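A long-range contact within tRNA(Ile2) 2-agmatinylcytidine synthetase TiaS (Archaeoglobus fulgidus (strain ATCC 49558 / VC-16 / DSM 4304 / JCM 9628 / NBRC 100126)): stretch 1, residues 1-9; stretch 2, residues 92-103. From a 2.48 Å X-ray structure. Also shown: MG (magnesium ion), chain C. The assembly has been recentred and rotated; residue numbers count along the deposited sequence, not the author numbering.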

# COMPACT_ATOMS: atom_id res chain seq x y z
N MET A 1 -22.56 -10.72 -26.56
CA MET A 1 -21.08 -10.90 -26.46
C MET A 1 -20.53 -10.32 -25.17
O MET A 1 -20.86 -9.20 -24.78
CB MET A 1 -20.31 -10.29 -27.66
CG MET A 1 -21.00 -9.18 -28.43
SD MET A 1 -20.08 -8.66 -29.89
CE MET A 1 -19.78 -10.21 -30.75
N ARG A 2 -19.68 -11.12 -24.51
CA ARG A 2 -19.03 -10.72 -23.27
C ARG A 2 -17.81 -9.85 -23.56
O ARG A 2 -16.86 -10.29 -24.20
CB ARG A 2 -18.61 -11.96 -22.48
CG ARG A 2 -19.78 -12.73 -21.88
CD ARG A 2 -19.29 -13.83 -20.96
NE ARG A 2 -20.25 -14.13 -19.91
CZ ARG A 2 -19.97 -14.80 -18.79
NH1 ARG A 2 -18.74 -15.27 -18.56
NH2 ARG A 2 -20.93 -15.02 -17.89
N VAL A 3 -17.85 -8.60 -23.08
CA VAL A 3 -16.78 -7.65 -23.34
C VAL A 3 -16.32 -6.95 -22.06
O VAL A 3 -17.13 -6.44 -21.28
CB VAL A 3 -17.20 -6.59 -24.38
CG1 VAL A 3 -16.04 -5.66 -24.71
CG2 VAL A 3 -17.70 -7.27 -25.65
N TRP A 4 -15.00 -6.93 -21.87
CA TRP A 4 -14.37 -6.25 -20.75
C TRP A 4 -14.17 -4.78 -21.07
O TRP A 4 -13.57 -4.44 -22.10
CB TRP A 4 -13.01 -6.87 -20.43
CG TRP A 4 -13.06 -8.07 -19.52
CD1 TRP A 4 -12.92 -9.37 -19.89
CD2 TRP A 4 -13.26 -8.07 -18.10
NE1 TRP A 4 -13.02 -10.19 -18.78
CE2 TRP A 4 -13.23 -9.41 -17.67
CE3 TRP A 4 -13.46 -7.06 -17.14
CZ2 TRP A 4 -13.39 -9.78 -16.33
CZ3 TRP A 4 -13.62 -7.42 -15.81
CH2 TRP A 4 -13.59 -8.77 -15.41
N VAL A 5 -14.66 -3.91 -20.18
CA VAL A 5 -14.50 -2.48 -20.35
C VAL A 5 -13.49 -1.93 -19.34
O VAL A 5 -13.58 -2.22 -18.15
CB VAL A 5 -15.83 -1.74 -20.15
CG1 VAL A 5 -15.63 -0.25 -20.36
CG2 VAL A 5 -16.88 -2.29 -21.11
N GLY A 6 -12.54 -1.13 -19.83
CA GLY A 6 -11.47 -0.58 -19.00
C GLY A 6 -11.50 0.92 -19.06
O GLY A 6 -11.82 1.47 -20.11
N ILE A 7 -11.21 1.57 -17.94
CA ILE A 7 -11.24 3.04 -17.85
C ILE A 7 -10.21 3.55 -16.83
O ILE A 7 -10.08 2.97 -15.76
CB ILE A 7 -12.62 3.58 -17.39
CG1 ILE A 7 -13.77 2.90 -18.15
CG2 ILE A 7 -12.71 5.08 -17.60
CD1 ILE A 7 -15.15 3.26 -17.64
N ASP A 8 -9.49 4.62 -17.18
CA ASP A 8 -8.64 5.35 -16.21
C ASP A 8 -8.51 6.84 -16.57
O ASP A 8 -8.91 7.28 -17.64
CB ASP A 8 -7.24 4.71 -16.09
CG ASP A 8 -6.47 5.12 -14.81
OD1 ASP A 8 -7.05 5.78 -13.91
OD2 ASP A 8 -5.27 4.79 -14.69
N ASP A 9 -7.97 7.61 -15.62
CA ASP A 9 -7.53 9.00 -15.82
C ASP A 9 -8.70 9.98 -15.99
O ASP A 9 -8.76 10.80 -16.92
CB ASP A 9 -6.50 9.09 -16.95
CG ASP A 9 -5.32 9.95 -16.58
OD1 ASP A 9 -5.51 10.92 -15.81
OD2 ASP A 9 -4.20 9.64 -17.06
MG MG C . -5.62 6.59 -11.94
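Stretch 2 92-103: PGAVFVDEELAV

Stretch 2 runs antiparallel beside stretch 1 as the neighbouring strand of a β-sheet. Strand 93-98 pairs with strand 2-8 over six consecutive bridges, their axes coming within 4.5 Å and their N-to-C directions 153° apart. After D98 the chain leaves the extended form and turns through a weakly bonded helix at about 99-102, where L101 N donates to D98 O at 2.7 Å.

The register sets V3 against D98, W4 against V97, V5 against F96, G6 against V95, I7 against A94 and D8 against G93, with paired CA atoms 4.4 to 5.6 Å apart. Narrow and wide pairs alternate, as antiparallel pairing requires. W4 and V97 exchange two hydrogen bonds, W4 N to V97 O at 2.8 Å and V97 N to W4 O at 2.9 Å. G6 and V95 repeat the pattern, G6 N to V95 O at 2.9 Å and V95 N to G6 O at 3.0 Å. D8 and G93 close it with D8 N to G93 O at 3.2 Å and G93 N to D8 O at 3.1 Å. Between these rings the CA atoms face carbonyls across the strand, as in V5 CA to V95 O at 3.4 Å and I7 CA to G93 O at 3.3 Å. The ladder ends at P92, whose ring nitrogen has no hydrogen to share, so P92 N lies 3.1 Å from D9 O without a hydrogen bond.

V3, V5, I7, A94, F96 and D98 direct their CB atoms to one face of the sheet. Here V3 CG1 lies 4.1 Å from F96 CB, V5 CG1 3.9 Å from F96 CE1, and I7 CG1 4.2 Å from A94 CB. D98 is modelled only as far as CB.

W4, D8, V95 and V97 point to the opposite face. At G6 the missing side chain leaves room that V95 fills: V95 CG2 lies 4.0 Å from G6 CA, and a CB built on G6 would stand 3.0 Å from V95 CG2, a tight approach. W4 reaches past V97 to the helical turn, its CD1 3.9 Å from A102 CB and 3.8 Å from E99 CA, with E99 CA at the ring edge.

At the N-terminal end of stretch 1, E99 binds R2 twice: a weak hydrogen bond joins E99 N to R2 O at 3.4 Å, and a salt bridge joins R2 NH1 to E99 OE2 at 3.2 Å. At the other end, the tip of D8 leads away from stretch 2, and its OD1 binds the magnesium ion MG at 2.6 Å.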

# COMPACT_ATOMS: atom_id res chain seq x y z
N PRO A 92 -8.67 10.89 -20.05
CA PRO A 92 -9.48 9.68 -20.04
C PRO A 92 -9.13 8.68 -21.13
O PRO A 92 -8.84 9.05 -22.27
CB PRO A 92 -10.90 10.21 -20.26
CG PRO A 92 -10.86 11.61 -19.76
CD PRO A 92 -9.51 12.10 -20.12
N GLY A 93 -9.12 7.41 -20.75
CA GLY A 93 -8.90 6.34 -21.70
C GLY A 93 -9.88 5.24 -21.39
O GLY A 93 -10.28 5.05 -20.24
N ALA A 94 -10.28 4.51 -22.42
CA ALA A 94 -11.10 3.34 -22.22
C ALA A 94 -10.90 2.35 -23.34
O ALA A 94 -10.65 2.72 -24.48
CB ALA A 94 -12.56 3.72 -22.09
N VAL A 95 -11.00 1.07 -22.99
CA VAL A 95 -10.83 -0.01 -23.94
C VAL A 95 -11.94 -1.03 -23.80
O VAL A 95 -12.61 -1.13 -22.77
CB VAL A 95 -9.48 -0.71 -23.77
CG1 VAL A 95 -8.34 0.25 -24.11
CG2 VAL A 95 -9.32 -1.26 -22.36
N PHE A 96 -12.11 -1.81 -24.87
CA PHE A 96 -13.23 -2.73 -24.99
C PHE A 96 -12.72 -4.02 -25.59
O PHE A 96 -12.42 -4.08 -26.78
CB PHE A 96 -14.33 -2.07 -25.83
CG PHE A 96 -14.61 -0.65 -25.42
CD1 PHE A 96 -15.56 -0.36 -24.44
CD2 PHE A 96 -13.87 0.40 -25.96
CE1 PHE A 96 -15.80 0.95 -24.05
CE2 PHE A 96 -14.10 1.71 -25.57
CZ PHE A 96 -15.06 1.99 -24.61
N VAL A 97 -12.61 -5.05 -24.76
CA VAL A 97 -11.81 -6.24 -25.06
C VAL A 97 -12.64 -7.51 -24.92
O VAL A 97 -13.34 -7.69 -23.93
CB VAL A 97 -10.58 -6.31 -24.10
CG1 VAL A 97 -9.82 -7.62 -24.25
CG2 VAL A 97 -9.64 -5.13 -24.34
N ASP A 98 -12.54 -8.40 -25.91
CA ASP A 98 -13.19 -9.72 -25.83
C ASP A 98 -12.67 -10.47 -24.61
O ASP A 98 -11.47 -10.48 -24.34
CB ASP A 98 -12.93 -10.53 -27.10
N GLU A 99 -13.58 -11.09 -23.86
CA GLU A 99 -13.21 -11.91 -22.71
C GLU A 99 -11.98 -12.77 -23.02
O GLU A 99 -11.02 -12.80 -22.26
CB GLU A 99 -14.37 -12.81 -22.31
CG GLU A 99 -14.27 -13.37 -20.91
CD GLU A 99 -15.51 -14.13 -20.52
OE1 GLU A 99 -16.21 -14.66 -21.41
OE2 GLU A 99 -15.79 -14.21 -19.30
N GLU A 100 -12.03 -13.42 -24.18
CA GLU A 100 -10.98 -14.32 -24.65
C GLU A 100 -9.63 -13.61 -24.84
O GLU A 100 -8.58 -14.24 -24.79
CB GLU A 100 -11.38 -14.98 -25.98
CG GLU A 100 -12.85 -15.36 -26.11
CD GLU A 100 -13.13 -16.18 -27.35
OE1 GLU A 100 -12.42 -16.00 -28.37
OE2 GLU A 100 -14.07 -17.01 -27.32
N LEU A 101 -9.67 -12.31 -25.08
CA LEU A 101 -8.48 -11.51 -25.37
C LEU A 101 -7.85 -10.86 -24.13
O LEU A 101 -6.70 -10.41 -24.17
CB LEU A 101 -8.86 -10.46 -26.43
CG LEU A 101 -7.80 -9.77 -27.31
CD1 LEU A 101 -7.62 -8.30 -26.93
CD2 LEU A 101 -6.46 -10.48 -27.31
N ALA A 102 -8.59 -10.80 -23.02
CA ALA A 102 -8.10 -10.19 -21.77
C ALA A 102 -6.85 -10.88 -21.25
O ALA A 102 -5.93 -10.24 -20.74
CB ALA A 102 -9.18 -10.22 -20.70
N VAL A 103 -6.84 -12.21 -21.37
CA VAL A 103 -5.74 -13.03 -20.88
C VAL A 103 -4.40 -12.60 -21.52
O VAL A 103 -3.39 -12.56 -20.82
CB VAL A 103 -6.03 -14.54 -21.09
CG1 VAL A 103 -6.05 -14.91 -22.57
CG2 VAL A 103 -5.04 -15.41 -20.33